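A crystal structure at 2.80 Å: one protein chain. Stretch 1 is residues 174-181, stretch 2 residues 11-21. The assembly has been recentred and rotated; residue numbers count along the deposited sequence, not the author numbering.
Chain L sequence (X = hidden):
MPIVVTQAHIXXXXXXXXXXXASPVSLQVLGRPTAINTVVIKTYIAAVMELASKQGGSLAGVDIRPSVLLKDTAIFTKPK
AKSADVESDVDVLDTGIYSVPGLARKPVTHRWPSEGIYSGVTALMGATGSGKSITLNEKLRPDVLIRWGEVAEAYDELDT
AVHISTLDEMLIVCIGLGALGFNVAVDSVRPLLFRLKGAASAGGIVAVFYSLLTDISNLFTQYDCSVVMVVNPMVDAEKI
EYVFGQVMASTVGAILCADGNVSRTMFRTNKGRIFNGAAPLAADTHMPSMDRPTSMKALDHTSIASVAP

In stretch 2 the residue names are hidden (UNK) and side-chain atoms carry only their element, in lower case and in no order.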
# COMPACT_ATOMS: atom_id res chain seq x y z
N CYS L 174 -24.13 25.07 4.00
CA CYS L 174 -23.28 25.66 5.03
C CYS L 174 -22.88 27.10 4.68
O CYS L 174 -23.12 28.00 5.48
CB CYS L 174 -22.06 24.79 5.30
SG CYS L 174 -22.38 23.36 6.37
N ILE L 175 -22.29 27.33 3.48
CA ILE L 175 -21.86 28.66 3.02
C ILE L 175 -23.08 29.54 2.71
O ILE L 175 -23.15 30.67 3.19
CB ILE L 175 -20.87 28.58 1.82
CG1 ILE L 175 -19.58 27.83 2.21
CG2 ILE L 175 -20.54 29.99 1.26
CD1 ILE L 175 -18.84 27.17 1.04
N GLY L 176 -24.03 29.01 1.94
CA GLY L 176 -25.23 29.73 1.54
C GLY L 176 -26.04 30.29 2.69
O GLY L 176 -26.25 31.51 2.75
N LEU L 177 -26.49 29.42 3.61
CA LEU L 177 -27.32 29.83 4.75
C LEU L 177 -26.49 30.44 5.89
O LEU L 177 -26.97 31.38 6.54
CB LEU L 177 -28.18 28.68 5.28
CG LEU L 177 -29.18 28.04 4.30
CD1 LEU L 177 -30.03 27.00 4.99
CD2 LEU L 177 -30.11 29.08 3.68
N GLY L 178 -25.28 29.93 6.10
CA GLY L 178 -24.38 30.40 7.14
C GLY L 178 -23.97 31.85 6.97
O GLY L 178 -23.85 32.57 7.96
N ALA L 179 -23.75 32.27 5.69
CA ALA L 179 -23.36 33.63 5.32
C ALA L 179 -24.46 34.62 5.64
O ALA L 179 -24.16 35.74 6.07
CB ALA L 179 -23.01 33.71 3.84
N LEU L 180 -25.72 34.20 5.47
CA LEU L 180 -26.93 34.98 5.75
C LEU L 180 -27.14 35.20 7.26
O LEU L 180 -27.96 36.04 7.63
CB LEU L 180 -28.18 34.32 5.15
CG LEU L 180 -28.23 34.15 3.63
CD1 LEU L 180 -29.39 33.26 3.23
CD2 LEU L 180 -28.31 35.50 2.91
N GLY L 181 -26.42 34.45 8.10
CA GLY L 181 -26.50 34.59 9.54
C GLY L 181 -27.09 33.42 10.29
O GLY L 181 -27.09 33.43 11.52
N UNK L 11 -31.24 41.38 4.49
CA UNK L 11 -30.25 42.46 4.39
C UNK L 11 -28.82 41.94 4.12
O UNK L 11 -27.99 42.69 3.61
o UNK L 11 -31.92 44.28 7.09
o UNK L 11 -32.18 44.50 4.91
c UNK L 11 -30.26 43.31 5.67
c UNK L 11 -31.55 44.08 5.91
N UNK L 12 -28.56 40.66 4.44
CA UNK L 12 -27.25 40.01 4.27
C UNK L 12 -27.03 39.44 2.86
O UNK L 12 -25.89 39.14 2.51
c UNK L 12 -23.15 38.80 6.96
n UNK L 12 -22.69 39.83 7.65
c UNK L 12 -27.09 38.85 5.29
c UNK L 12 -25.42 39.75 7.01
c UNK L 12 -26.84 39.29 6.73
n UNK L 12 -24.44 38.72 6.66
n UNK L 12 -22.33 37.83 6.60
N UNK L 13 -28.12 39.26 2.07
CA UNK L 13 -28.11 38.66 0.72
C UNK L 13 -27.03 39.32 -0.19
O UNK L 13 -26.21 38.60 -0.77
c UNK L 13 -30.49 37.80 0.91
c UNK L 13 -29.53 38.63 0.08
c UNK L 13 -29.49 38.08 -1.35
N UNK L 14 -27.03 40.65 -0.28
CA UNK L 14 -26.07 41.40 -1.10
C UNK L 14 -24.65 41.19 -0.62
O UNK L 14 -23.78 40.79 -1.40
N UNK L 15 -24.43 41.41 0.70
CA UNK L 15 -23.16 41.21 1.43
C UNK L 15 -22.58 39.82 1.12
O UNK L 15 -21.39 39.70 0.83
c UNK L 15 -22.26 40.79 3.82
c UNK L 15 -23.38 41.42 2.96
c UNK L 15 -23.87 43.29 4.68
c UNK L 15 -23.61 42.92 3.25
N UNK L 16 -23.43 38.78 1.17
CA UNK L 16 -23.07 37.40 0.91
C UNK L 16 -22.58 37.23 -0.53
O UNK L 16 -21.53 36.60 -0.74
c UNK L 16 -24.26 36.49 1.19
N UNK L 17 -23.30 37.84 -1.50
CA UNK L 17 -22.97 37.77 -2.93
C UNK L 17 -21.63 38.41 -3.19
O UNK L 17 -20.85 37.89 -3.99
c UNK L 17 -24.04 38.45 -3.77
N UNK L 18 -21.34 39.52 -2.50
CA UNK L 18 -20.07 40.22 -2.63
C UNK L 18 -18.95 39.39 -2.07
O UNK L 18 -17.96 39.20 -2.78
o UNK L 18 -20.52 43.02 -3.79
c UNK L 18 -20.98 42.56 -2.72
c UNK L 18 -20.13 41.59 -1.94
o UNK L 18 -22.10 42.88 -2.26
N UNK L 19 -19.12 38.83 -0.84
CA UNK L 19 -18.12 37.99 -0.18
C UNK L 19 -17.70 36.84 -1.09
O UNK L 19 -16.50 36.54 -1.19
c UNK L 19 -18.75 38.39 2.34
c UNK L 19 -17.38 38.63 3.00
c UNK L 19 -18.64 37.43 1.15
c UNK L 19 -19.73 37.86 3.36
N UNK L 20 -18.68 36.22 -1.77
CA UNK L 20 -18.47 35.09 -2.67
C UNK L 20 -17.70 35.51 -3.94
O UNK L 20 -16.78 34.79 -4.35
c UNK L 20 -20.50 33.62 -1.92
c UNK L 20 -19.87 32.25 -1.76
c UNK L 20 -19.81 34.43 -3.03
c UNK L 20 -21.97 33.48 -2.18
N UNK L 21 -18.06 36.66 -4.54
CA UNK L 21 -17.43 37.18 -5.76
C UNK L 21 -16.04 37.76 -5.51
O UNK L 21 -15.18 37.69 -6.39
o UNK L 21 -19.96 36.56 -6.76
c UNK L 21 -18.33 38.26 -6.40
o UNK L 21 -20.37 38.56 -7.58
c UNK L 21 -19.64 37.75 -6.96

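Position 11 has four side-chain atoms, two carbons with two oxygens on the second: a carboxylate. Its end leads away from stretch 1 and remains exposed, as suits a charged group. It is Asp 11.

At position 12 three carbons lead to a nitrogen, then to a carbon bearing two more nitrogens, a planar guanidinium. Its CB points toward stretch 1, and two of its nitrogens converge on Ala 179 O. This is Arg 12: NE lies 3.1 Å and NH2 2.8 Å from Ala 179 O, both hydrogen bonds, with the oxygen at the guanidinium edge, near its plane. A long side chain with several donors suits a backbone carbonyl near the end of stretch 1, and Arg 12 CG lies 3.6 Å from Leu 180 O.

Position 13 shows three carbons, forked at the first, one of them against the Leu 180 side chain: Val 13. Although its CB points away, Val 13 CG2 comes within 3.7 Å of Leu 180 CD2, an apolar contact at a partly exposed site.

Position 14 has no side-chain atoms and is therefore Gly 14. A CB would have room, so this contact does not demand glycine.

Position 15 carries four carbons, forked at the first, one arm two carbons long. Exposed, it touches a crystal neighbour but nothing on stretch 1: Ile 15.

A single carbon at position 16 points toward stretch 1 and meets Ala 179 CB at 4.0 Å from its own CB, identifying Ala 16. Two such small side chains allow the backbones to come close, with CA of Ala 16 and CA of Ala 179 5.8 Å apart.

Position 17 also has one carbon, out of reach of stretch 1: Ala 17. Alanine favours a helix, and the contact makes no demand here.

Two carbons and two oxygens at position 18 form another carboxylate, Asp 18, out of reach of stretch 1; a charged group is at home at an exposed site.

Position 19 has four carbons forked at the second, giving Leu 19. Its CA-to-CB bond points toward stretch 1, but its closest approach, Leu 19 CD1 to Ala 179 CB, is 5.3 Å, too far for a contact.

The same fork at position 20 is buried, with one carbon against the Ile 175 side chain: Leu 20, whose CD2 reaches Ile 175 CG2 at 3.8 Å.

Position 21 repeats the carboxylate, Asp 21, exposed and satisfied by hydrogen bonds elsewhere in the structure.

The helices cross at 136°, their axes approaching to 10.1 Å. Apolar contacts from Leu 20, Ala 16 and Val 13 meet Ile 175, Ala 179 and Leu 180 in turn, while Arg 12 secures the C-terminal end of stretch 1. There Gly 181, with positive phi, belongs to a Schellman motif; its N bonds to Gly 178 O, one of the two bonds back into the last turn.

Stretch 2, residues 11-21: DRVGIAADLLD
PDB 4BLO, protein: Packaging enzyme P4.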